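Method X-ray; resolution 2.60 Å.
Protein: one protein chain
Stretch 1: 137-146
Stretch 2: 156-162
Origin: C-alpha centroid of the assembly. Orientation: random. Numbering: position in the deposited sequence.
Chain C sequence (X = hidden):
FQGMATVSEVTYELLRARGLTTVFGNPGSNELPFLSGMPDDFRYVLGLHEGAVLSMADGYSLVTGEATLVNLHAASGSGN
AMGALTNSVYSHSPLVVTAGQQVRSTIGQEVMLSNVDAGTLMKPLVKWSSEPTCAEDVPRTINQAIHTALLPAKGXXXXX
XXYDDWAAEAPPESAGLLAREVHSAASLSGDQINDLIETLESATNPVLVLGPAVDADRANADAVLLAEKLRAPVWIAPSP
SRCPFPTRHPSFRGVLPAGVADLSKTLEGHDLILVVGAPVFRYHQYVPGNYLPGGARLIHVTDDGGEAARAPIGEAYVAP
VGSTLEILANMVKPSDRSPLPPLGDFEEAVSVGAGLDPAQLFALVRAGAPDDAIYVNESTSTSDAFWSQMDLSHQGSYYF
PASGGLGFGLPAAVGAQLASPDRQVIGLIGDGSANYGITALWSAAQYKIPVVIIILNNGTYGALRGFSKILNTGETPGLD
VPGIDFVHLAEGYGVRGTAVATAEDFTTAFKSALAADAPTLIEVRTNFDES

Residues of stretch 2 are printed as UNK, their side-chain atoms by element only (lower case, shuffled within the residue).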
# COMPACT_ATOMS: atom_id res chain seq x y z
N ASP C 137 -21.66 1.61 9.40
CA ASP C 137 -21.35 0.95 8.12
C ASP C 137 -20.81 -0.48 8.35
O ASP C 137 -20.37 -1.11 7.38
CB ASP C 137 -20.35 1.81 7.34
CG ASP C 137 -20.32 1.49 5.85
OD1 ASP C 137 -21.45 1.41 5.24
OD2 ASP C 137 -19.17 1.34 5.29
N VAL C 138 -20.82 -1.00 9.58
CA VAL C 138 -20.21 -2.32 9.81
C VAL C 138 -21.06 -3.39 9.15
O VAL C 138 -20.53 -4.20 8.39
CB VAL C 138 -19.90 -2.54 11.29
CG1 VAL C 138 -19.57 -3.98 11.60
CG2 VAL C 138 -18.74 -1.65 11.71
N PRO C 139 -22.39 -3.45 9.31
CA PRO C 139 -23.18 -4.47 8.62
C PRO C 139 -23.02 -4.48 7.10
O PRO C 139 -22.82 -5.50 6.54
CB PRO C 139 -24.62 -4.12 9.04
CG PRO C 139 -24.44 -3.48 10.40
CD PRO C 139 -23.20 -2.62 10.20
N ARG C 140 -23.06 -3.34 6.43
CA ARG C 140 -22.99 -3.34 4.93
C ARG C 140 -21.58 -3.73 4.51
O ARG C 140 -21.43 -4.47 3.54
CB ARG C 140 -23.45 -1.99 4.36
CG ARG C 140 -23.55 -1.94 2.84
CD ARG C 140 -23.29 -0.53 2.28
NE ARG C 140 -21.97 -0.14 2.74
CZ ARG C 140 -20.82 -0.57 2.17
NH1 ARG C 140 -20.83 -1.26 1.04
NH2 ARG C 140 -19.66 -0.24 2.72
N THR C 141 -20.55 -3.25 5.21
CA THR C 141 -19.15 -3.64 4.94
C THR C 141 -19.06 -5.18 4.97
O THR C 141 -18.43 -5.76 4.10
CB THR C 141 -18.19 -2.97 5.91
OG1 THR C 141 -18.16 -1.57 5.65
CG2 THR C 141 -16.78 -3.51 5.79
N ILE C 142 -19.68 -5.84 5.95
CA ILE C 142 -19.66 -7.32 6.06
C ILE C 142 -20.51 -7.92 4.95
O ILE C 142 -20.06 -8.88 4.35
CB ILE C 142 -20.05 -7.79 7.46
CG1 ILE C 142 -19.09 -7.18 8.48
CG2 ILE C 142 -20.04 -9.31 7.56
CD1 ILE C 142 -19.29 -7.71 9.86
N ASN C 143 -21.65 -7.36 4.63
CA ASN C 143 -22.42 -7.83 3.45
C ASN C 143 -21.53 -7.78 2.21
O ASN C 143 -21.47 -8.79 1.49
CB ASN C 143 -23.69 -7.02 3.13
CG ASN C 143 -24.55 -7.77 2.14
OD1 ASN C 143 -24.82 -8.94 2.36
ND2 ASN C 143 -24.94 -7.16 1.05
N GLN C 144 -20.87 -6.65 1.97
CA GLN C 144 -20.01 -6.46 0.77
C GLN C 144 -18.86 -7.49 0.81
O GLN C 144 -18.57 -8.13 -0.23
CB GLN C 144 -19.47 -5.03 0.75
CG GLN C 144 -18.39 -4.81 -0.27
CD GLN C 144 -18.08 -3.35 -0.50
OE1 GLN C 144 -18.40 -2.42 0.27
NE2 GLN C 144 -17.43 -3.10 -1.61
N ALA C 145 -18.21 -7.64 1.96
CA ALA C 145 -17.15 -8.63 2.18
C ALA C 145 -17.62 -10.00 1.71
O ALA C 145 -16.84 -10.67 0.97
CB ALA C 145 -16.75 -8.69 3.64
N ILE C 146 -18.83 -10.42 2.08
CA ILE C 146 -19.30 -11.81 1.77
C ILE C 146 -19.55 -11.91 0.28
O ILE C 146 -19.08 -12.87 -0.32
CB ILE C 146 -20.53 -12.19 2.60
CG1 ILE C 146 -20.16 -12.31 4.07
CG2 ILE C 146 -21.17 -13.47 2.06
CD1 ILE C 146 -21.33 -12.15 5.00
N UNK C 156 -10.27 -14.67 -0.44
CA UNK C 156 -10.40 -14.13 0.90
C UNK C 156 -10.47 -12.61 1.00
O UNK C 156 -9.86 -11.90 0.20
c UNK C 156 -8.13 -14.78 0.48
c UNK C 156 -9.12 -14.65 1.59
c UNK C 156 -8.92 -15.17 -0.74
N UNK C 157 -11.20 -12.16 2.02
CA UNK C 157 -11.54 -10.72 2.27
C UNK C 157 -11.27 -10.45 3.76
O UNK C 157 -11.36 -11.39 4.55
c UNK C 157 -13.25 -10.90 0.47
c UNK C 157 -13.00 -10.46 1.89
c UNK C 157 -13.95 -11.23 2.77
N UNK C 158 -10.96 -9.22 4.14
CA UNK C 158 -10.61 -8.88 5.53
C UNK C 158 -11.38 -7.64 5.94
O UNK C 158 -11.44 -6.72 5.19
c UNK C 158 -9.12 -8.61 5.62
c UNK C 158 -8.20 -6.98 7.27
c UNK C 158 -7.63 -6.64 8.49
c UNK C 158 -8.29 -9.24 7.93
c UNK C 158 -7.73 -8.92 9.15
o UNK C 158 -6.80 -7.26 10.62
c UNK C 158 -8.57 -8.27 6.98
c UNK C 158 -7.37 -7.62 9.43
N UNK C 159 -11.94 -7.65 7.14
CA UNK C 159 -12.73 -6.54 7.71
C UNK C 159 -12.22 -6.35 9.14
O UNK C 159 -12.33 -7.31 9.90
c UNK C 159 -14.22 -6.88 7.69
c UNK C 159 -14.73 -7.15 6.30
c UNK C 159 -15.00 -5.77 8.34
N UNK C 160 -11.70 -5.17 9.48
CA UNK C 160 -11.22 -4.85 10.85
C UNK C 160 -12.31 -4.03 11.52
O UNK C 160 -12.62 -3.04 10.96
o UNK C 160 -9.58 -3.42 12.00
c UNK C 160 -9.87 -4.13 10.81
N UNK C 161 -12.88 -4.46 12.65
CA UNK C 161 -14.00 -3.74 13.32
C UNK C 161 -13.57 -3.35 14.74
O UNK C 161 -13.23 -4.22 15.55
c UNK C 161 -16.40 -3.81 14.00
c UNK C 161 -15.28 -4.59 13.34
c UNK C 161 -15.64 -5.11 11.96
N UNK C 162 -13.55 -2.03 15.06
CA UNK C 162 -13.31 -1.55 16.41
C UNK C 162 -14.38 -2.11 17.35
O UNK C 162 -15.55 -2.17 16.98
c UNK C 162 -13.63 -0.92 14.10
c UNK C 162 -13.13 0.29 14.86
c UNK C 162 -13.41 -0.03 16.31

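Position 156 carries three side-chain carbons, and the outermost of them lies at bonding distance from the backbone N, so the chain closes a ring onto its own backbone. No other standard residue does this: it is Pro156. Its CA-to-CB bond points away from stretch 1, and its nearest approach, Pro156 CB to Ala145 O, is 8.7 Å.

At position 157 there are again three carbons, but here one, attached to CA, carries the other two, and no ring forms. The CB points toward the helix, where the side chain meets Ala145. A fork at CB with two carbon ends and no heteroatom defines valine. Val157 has chi1 in the m well, and its CG2 lies 3.5 Å from Ala145 O and 3.9 Å from Ala145 CB.

Position 158 has eight side-chain atoms: one carbon, then a six-carbon ring, then a single oxygen on the ring carbon farthest from the backbone. Its CB points away from the helix, as expected from the alternation of side chains along a strand, and the side chain touches nothing on stretch 1. A hydroxyl on a six-membered aromatic ring identifies Tyr158. Its nearest approach is Tyr158 CB to Ala145 CB, 7.9 Å; the OH is hydrogen-bonded elsewhere in the structure.

Position 159 repeats the pattern of one carbon bearing two, pointing toward the helix with Thr141, Ile142 and Ala145 in reach. This is Val159, with chi1 of 177° (t). Its CG1 lies 3.8 Å from Thr141 CG2 and 4.3 Å from Ile142 CG1, while its CG2 sits 3.7 Å from Ala145 CB. Both branches pack on the helix, and 64 Å² of the residue is covered, more than for any other in either stretch.

At position 160 the side chain is one carbon and one oxygen, with no contact to stretch 1, the composition of Ser160. Its CB remains 8.6 Å from Thr141 CG2, and its OG finds a hydrogen-bonding partner elsewhere in the structure.

Position 161 shows the three-carbon fork once more, directed toward Val138. It is Val161, also t, and its CG1 is 3.9 Å from Val138 CG2.

Position 162 has three carbons closing back onto N, as at 156, and is Pro162. Its CB points sideways, and its CD comes no nearer than 5.7 Å to Val138 CG2.

The contact is a helix packed on a strand, with axes 8.8 Å apart at closest approach and N-to-C directions 168° apart, nearly antiparallel. The register runs accordingly: CA of Val138 is 7.3 Å from CA of Val161, CA of Ile142 is 7.2 Å from CA of Val159, and CA of Ala145 is 6.0 Å from CA of Val157. The spacing is tightest at Ala145, whose single methyl touches two valines. No hydrogen bond crosses; the 285 Å² buried is held by apolar packing. Some polar groups of stretch 1 pair with one another: Arg140 NE forms a salt bridge to Asp137 OD1 (3.0 Å), and Thr141 OG1 donates to Asp137 O (2.8 Å), while Thr141 CG2 lies against the strand.

Stretch 2, residues 156-162: PVYVSVP
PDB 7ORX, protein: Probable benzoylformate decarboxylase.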